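Local structure of exported gluconolactonase (Xanthomonas campestris pv. campestris, 3DR2) at residues A[123-128]-A[166-171]; A[218-223]-A[228-233]. The protein probably hydrolyses gluconolactone to gluconate in secondary glucose metabolism, as a calcium-containing six-bladed beta-propeller of the SMP-30 family. All coordinates share one frame; numbering follows the deposited sequence.

Interaction 1: residues A[123-128]-A[166-171]; sequences GRYAGK and LAHHSV
A small apolar contact joins Tyr125 and Lys128, the two ends of a type I' beta hairpin turn, to Leu166 and His168, which lead into strand 169-174 of the beta-propeller. No hydrogen bond crosses it; the 176 Å² buried comes mainly from side chains, with Tyr125 O also near Leu166 CD2. The turn is closed by Tyr125 N to Lys128 O at 2.7 Å and by Lys128 N to Tyr125 O at 2.9 Å, and the CB bonds of both residues head toward the facing loop. Leu166 reaches between them with its branched end: CD2 lies 3.6 Å from Lys128 CB and near the plane of the Tyr125 ring, at its edge, while CD1 is 4.2 Å from Tyr125 CB. The Lys128 chain runs extended beyond CG, its CD resting against Leu166 CD2. Tyr125 CD2 and His168 CE1 are 4.1 Å apart, the ring planes at 90°. The side chains of Tyr125 and His168 both touch Arg183 of strand 182-187. With CG between backbone N and carbonyl carbon (chi1 48°), the His168 ring has Leu166 CB over one face, and ND1 donates to Ser170 OG at 2.8 Å, the hydroxyl lying 27° out of the imidazole plane.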
loop_
_atom_site.group_PDB
_atom_site.type_symbol
_atom_site.label_atom_id
_atom_site.label_comp_id
_atom_site.label_asym_id
_atom_site.label_seq_id
_atom_site.Cartn_x
_atom_site.Cartn_y
_atom_site.Cartn_z
ATOM N N GLY A 123 -1.935 8.158 23.558
ATOM C CA GLY A 123 -2.549 7.043 22.860
ATOM C C GLY A 123 -3.730 6.435 23.585
ATOM O O GLY A 123 -4.244 5.387 23.184
ATOM N N ARG A 124 -4.172 7.091 24.651
ATOM C CA ARG A 124 -5.293 6.583 25.426
ATOM C C ARG A 124 -6.185 7.682 25.967
ATOM O O ARG A 124 -5.791 8.844 26.050
ATOM C CB ARG A 124 -4.784 5.754 26.611
ATOM C CG ARG A 124 -4.063 4.481 26.234
ATOM C CD ARG A 124 -3.441 3.788 27.452
ATOM N NE ARG A 124 -2.728 2.576 27.054
ATOM C CZ ARG A 124 -3.303 1.393 26.854
ATOM N NH1 ARG A 124 -4.610 1.246 27.030
ATOM N NH2 ARG A 124 -2.576 0.362 26.442
ATOM N N TYR A 125 -7.402 7.289 26.323
ATOM C CA TYR A 125 -8.366 8.191 26.922
ATOM C C TYR A 125 -8.962 7.399 28.079
ATOM O O TYR A 125 -9.476 6.299 27.884
ATOM C CB TYR A 125 -9.485 8.573 25.954
ATOM C CG TYR A 125 -10.445 9.547 26.593
ATOM C CD1 TYR A 125 -10.050 10.856 26.869
ATOM C CD2 TYR A 125 -11.713 9.139 27.007
ATOM C CE1 TYR A 125 -10.884 11.736 27.549
ATOM C CE2 TYR A 125 -12.562 10.018 27.693
ATOM C CZ TYR A 125 -12.137 11.309 27.960
ATOM O OH TYR A 125 -12.948 12.170 28.660
ATOM N N ALA A 126 -8.880 7.950 29.285
ATOM C CA ALA A 126 -9.416 7.259 30.447
ATOM C C ALA A 126 -8.840 5.844 30.511
ATOM O O ALA A 126 -9.549 4.883 30.816
ATOM C CB ALA A 126 -10.929 7.211 30.361
ATOM N N GLY A 127 -7.551 5.726 30.202
ATOM C CA GLY A 127 -6.878 4.440 30.241
ATOM C C GLY A 127 -7.145 3.468 29.103
ATOM O O GLY A 127 -6.518 2.410 29.039
ATOM N N LYS A 128 -8.067 3.813 28.208
ATOM C CA LYS A 128 -8.398 2.944 27.080
ATOM C C LYS A 128 -7.789 3.483 25.788
ATOM O O LYS A 128 -7.747 4.690 25.579
ATOM C CB LYS A 128 -9.918 2.852 26.914
ATOM C CG LYS A 128 -10.667 2.281 28.114
ATOM C CD LYS A 128 -12.172 2.296 27.861
ATOM C CE LYS A 128 -12.945 1.806 29.073
ATOM N NZ LYS A 128 -14.414 1.776 28.834
ATOM N N LEU A 166 -13.257 2.332 23.177
ATOM C CA LEU A 166 -14.069 3.494 23.511
ATOM C C LEU A 166 -15.433 3.352 22.845
ATOM O O LEU A 166 -15.535 2.813 21.743
ATOM C CB LEU A 166 -13.382 4.775 23.028
ATOM C CG LEU A 166 -11.974 5.040 23.577
ATOM C CD1 LEU A 166 -11.423 6.335 22.999
ATOM C CD2 LEU A 166 -12.016 5.112 25.092
ATOM N N ALA A 167 -16.478 3.832 23.516
ATOM C CA ALA A 167 -17.834 3.749 22.985
ATOM C C ALA A 167 -18.256 5.072 22.359
ATOM O O ALA A 167 -19.432 5.440 22.374
ATOM C CB ALA A 167 -18.805 3.366 24.100
ATOM N N HIS A 168 -17.287 5.787 21.806
ATOM C CA HIS A 168 -17.561 7.067 21.182
ATOM C C HIS A 168 -16.449 7.449 20.213
ATOM O O HIS A 168 -15.298 7.034 20.383
ATOM C CB HIS A 168 -17.713 8.147 22.264
ATOM C CG HIS A 168 -16.621 8.138 23.294
ATOM N ND1 HIS A 168 -15.439 8.829 23.135
ATOM C CD2 HIS A 168 -16.524 7.498 24.483
ATOM C CE1 HIS A 168 -14.660 8.616 24.181
ATOM N NE2 HIS A 168 -15.295 7.810 25.014
ATOM N N HIS A 169 -16.814 8.213 19.185
ATOM C CA HIS A 169 -15.867 8.713 18.181
ATOM C C HIS A 169 -15.831 10.191 18.529
ATOM O O HIS A 169 -16.765 10.920 18.211
ATOM C CB HIS A 169 -16.424 8.570 16.764
ATOM C CG HIS A 169 -16.850 7.184 16.407
ATOM N ND1 HIS A 169 -17.571 6.906 15.268
ATOM C CD2 HIS A 169 -16.662 5.999 17.034
ATOM C CE1 HIS A 169 -17.811 5.608 15.206
ATOM N NE2 HIS A 169 -17.270 5.035 16.267
ATOM N N SER A 170 -14.756 10.646 19.157
ATOM C CA SER A 170 -14.712 12.032 19.586
ATOM C C SER A 170 -13.700 12.945 18.927
ATOM O O SER A 170 -12.805 12.501 18.209
ATOM C CB SER A 170 -14.476 12.075 21.097
ATOM O OG SER A 170 -15.389 11.235 21.777
ATOM N N VAL A 171 -13.887 14.237 19.174
ATOM C CA VAL A 171 -12.976 15.275 18.724
ATOM C C VAL A 171 -12.318 15.586 20.061
ATOM O O VAL A 171 -13.013 15.844 21.043
ATOM C CB VAL A 171 -13.706 16.542 18.227
ATOM C CG1 VAL A 171 -12.699 17.668 18.025
ATOM C CG2 VAL A 171 -14.425 16.259 16.917
#

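Interaction 2: residues A[218-223]-A[228-233]; sequences TAFAWR and HDRRHF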
loop_
_atom_site.group_PDB
_atom_site.type_symbol
_atom_site.label_atom_id
_atom_site.label_comp_id
_atom_site.label_asym_id
_atom_site.label_seq_id
_atom_site.Cartn_x
_atom_site.Cartn_y
_atom_site.Cartn_z
ATOM N N THR A 218 -19.812 19.767 9.938
ATOM C CA THR A 218 -20.533 20.315 11.076
ATOM C C THR A 218 -19.752 21.472 11.685
ATOM O O THR A 218 -18.527 21.486 11.648
ATOM C CB THR A 218 -20.729 19.223 12.144
ATOM O OG1 THR A 218 -21.230 18.036 11.518
ATOM C CG2 THR A 218 -21.707 19.683 13.212
ATOM N N ALA A 219 -20.466 22.442 12.243
ATOM C CA ALA A 219 -19.821 23.588 12.864
ATOM C C ALA A 219 -20.165 23.640 14.347
ATOM O O ALA A 219 -21.292 23.350 14.747
ATOM C CB ALA A 219 -20.263 24.872 12.179
ATOM N N PHE A 220 -19.176 24.000 15.155
ATOM C CA PHE A 220 -19.341 24.111 16.602
ATOM C C PHE A 220 -18.865 25.480 17.050
ATOM O O PHE A 220 -18.024 26.104 16.399
ATOM C CB PHE A 220 -18.484 23.076 17.326
ATOM C CG PHE A 220 -18.961 21.664 17.186
ATOM C CD1 PHE A 220 -19.896 21.141 18.070
ATOM C CD2 PHE A 220 -18.421 20.830 16.208
ATOM C CE1 PHE A 220 -20.283 19.811 17.991
ATOM C CE2 PHE A 220 -18.801 19.497 16.119
ATOM C CZ PHE A 220 -19.733 18.981 17.013
ATOM N N ALA A 221 -19.398 25.944 18.173
ATOM C CA ALA A 221 -18.979 27.218 18.726
ATOM C C ALA A 221 -17.916 26.880 19.765
ATOM O O ALA A 221 -18.159 26.081 20.665
ATOM C CB ALA A 221 -20.158 27.930 19.394
ATOM N N TRP A 222 -16.733 27.464 19.622
ATOM C CA TRP A 222 -15.651 27.232 20.571
ATOM C C TRP A 222 -15.591 28.453 21.476
ATOM O O TRP A 222 -14.993 29.469 21.130
ATOM C CB TRP A 222 -14.318 27.048 19.831
ATOM C CG TRP A 222 -13.081 27.018 20.708
ATOM C CD1 TRP A 222 -11.922 27.710 20.498
ATOM C CD2 TRP A 222 -12.866 26.231 21.892
ATOM N NE1 TRP A 222 -11.001 27.406 21.470
ATOM C CE2 TRP A 222 -11.551 26.500 22.338
ATOM C CE3 TRP A 222 -13.652 25.326 22.615
ATOM C CZ2 TRP A 222 -11.004 25.895 23.475
ATOM C CZ3 TRP A 222 -13.106 24.722 23.751
ATOM C CH2 TRP A 222 -11.793 25.011 24.167
ATOM N N ARG A 223 -16.253 28.363 22.621
ATOM C CA ARG A 223 -16.263 29.468 23.572
ATOM C C ARG A 223 -16.205 28.889 24.974
ATOM O O ARG A 223 -16.769 27.823 25.241
ATOM C CB ARG A 223 -17.512 30.334 23.390
ATOM C CG ARG A 223 -18.834 29.643 23.657
ATOM C CD ARG A 223 -19.951 30.679 23.739
ATOM N NE ARG A 223 -21.226 30.086 24.126
ATOM C CZ ARG A 223 -21.941 29.287 23.342
ATOM N NH1 ARG A 223 -21.502 28.987 22.126
ATOM N NH2 ARG A 223 -23.092 28.785 23.769
ATOM N N HIS A 228 -19.908 24.415 21.697
ATOM C CA HIS A 228 -21.334 24.636 21.873
ATOM C C HIS A 228 -22.035 24.778 20.531
ATOM O O HIS A 228 -21.402 24.762 19.476
ATOM C CB HIS A 228 -21.567 25.913 22.691
ATOM C CG HIS A 228 -21.048 25.845 24.095
ATOM N ND1 HIS A 228 -21.666 25.107 25.082
ATOM C CD2 HIS A 228 -19.967 26.420 24.676
ATOM C CE1 HIS A 228 -20.988 25.231 26.211
ATOM N NE2 HIS A 228 -19.953 26.021 25.991
ATOM N N ASP A 229 -23.355 24.911 20.599
ATOM C CA ASP A 229 -24.214 25.104 19.438
ATOM C C ASP A 229 -23.861 24.327 18.175
ATOM O O ASP A 229 -23.537 24.908 17.141
ATOM C CB ASP A 229 -24.289 26.596 19.128
ATOM C CG ASP A 229 -24.537 27.431 20.373
ATOM O OD1 ASP A 229 -25.432 27.062 21.164
ATOM O OD2 ASP A 229 -23.840 28.450 20.562
ATOM N N ARG A 230 -23.955 23.008 18.267
ATOM C CA ARG A 230 -23.680 22.111 17.152
ATOM C C ARG A 230 -24.683 22.400 16.032
ATOM O O ARG A 230 -25.883 22.550 16.290
ATOM C CB ARG A 230 -23.835 20.677 17.649
ATOM C CG ARG A 230 -23.401 19.570 16.725
ATOM C CD ARG A 230 -23.276 18.329 17.594
ATOM N NE ARG A 230 -22.791 17.142 16.906
ATOM C CZ ARG A 230 -22.270 16.095 17.537
ATOM N NH1 ARG A 230 -22.164 16.108 18.861
ATOM N NH2 ARG A 230 -21.869 15.035 16.851
ATOM N N ARG A 231 -24.200 22.472 14.796
ATOM C CA ARG A 231 -25.073 22.758 13.662
ATOM C C ARG A 231 -24.473 22.292 12.338
ATOM O O ARG A 231 -23.252 22.209 12.189
ATOM C CB ARG A 231 -25.325 24.262 13.581
ATOM C CG ARG A 231 -24.034 25.060 13.489
ATOM C CD ARG A 231 -24.270 26.556 13.508
ATOM N NE ARG A 231 -23.023 27.308 13.372
ATOM C CZ ARG A 231 -22.081 27.398 14.312
ATOM N NH1 ARG A 231 -22.225 26.782 15.481
ATOM N NH2 ARG A 231 -20.993 28.119 14.081
ATOM N N HIS A 232 -25.344 22.001 11.377
ATOM C CA HIS A 232 -24.906 21.579 10.057
ATOM C C HIS A 232 -24.362 22.808 9.344
ATOM O O HIS A 232 -25.003 23.859 9.337
ATOM C CB HIS A 232 -26.084 20.999 9.268
ATOM C CG HIS A 232 -25.799 20.799 7.810
ATOM N ND1 HIS A 232 -25.852 21.826 6.892
ATOM C CD2 HIS A 232 -25.465 19.688 7.112
ATOM C CE1 HIS A 232 -25.568 21.356 5.690
ATOM N NE2 HIS A 232 -25.329 20.061 5.796
ATOM N N PHE A 233 -23.176 22.681 8.755
ATOM C CA PHE A 233 -22.566 23.795 8.048
ATOM C C PHE A 233 -22.702 23.645 6.537
ATOM O O PHE A 233 -23.100 24.582 5.849
ATOM C CB PHE A 233 -21.087 23.934 8.429
ATOM C CG PHE A 233 -20.342 24.939 7.595
ATOM C CD1 PHE A 233 -19.516 24.522 6.553
ATOM C CD2 PHE A 233 -20.487 26.305 7.830
ATOM C CE1 PHE A 233 -18.845 25.451 5.756
ATOM C CE2 PHE A 233 -19.818 27.245 7.033
ATOM C CZ PHE A 233 -19.000 26.817 6.000
HETATM O O HOH W 1 -19.704 29.104 16.000
#
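Phe220 lies side by side with Arg230, both pointing the same way, so that ring atom CE1 packs 3.4 Å from Arg230 CD and CZ sits over one face of the guanidinium. The two planes are 59° apart, which excludes a parallel stack. Arg230 keeps its chain extended from CG to NE along the ring, and its NH2 reaches the carbonyl oxygen of Asp186.

The backbones form an antiparallel hairpin. Ala219 and Arg231 are a hydrogen-bonded pair, with Ala219 N to Arg231 O at 2.8 Å and nearly straight (177°); Ala221 and His228 form the next, with His228 N to Ala221 O at 2.6 Å. A shift of one residue between these pairs marks a beta bulge, and Asp229 there has positive phi (38°). Its carbonyl is taken by Arg231 NH1 at 2.8 Å, almost in the guanidinium plane. The same guanidinium lies flat over the methyl of Ala219.

Toward the turn, Arg223 NH1 forms a salt bridge with Asp229 OD2 at 2.9 Å, approaching from above the carboxylate plane. One face of the Arg223 guanidinium also lies against His228 CB and CG.

Within the four-stranded antiparallel propeller sheet, strand 216-223 is bonded on its other side to strand 201-206, leaving 226-234 outermost within this chain; Phe220 and Arg230 both press on Leu187 of strand 182-187 in the adjacent sheet.

Overall arrangement
Interactions 1 and 2 come in series along the chain, the first closing at residue 171 before the second opens at 218. Their centres are 21 Å apart and their nearest atoms about 6 Å, without touching. Interaction 1 joins the hairpin of strands 122-125 and 128-129 to the approach to strand 169-174, whereas interaction 2 pairs two strands within a later four-stranded sheet. Strand 182-187 links their surroundings: Asp186 bonds Ser170 through its carboxylate and Arg230 through its carbonyl oxygen, and Leu187 touches Val171 as well as Phe220 and Arg230. One contact therefore ties a peripheral hairpin to a propeller sheet, and the other builds the outer part of the next.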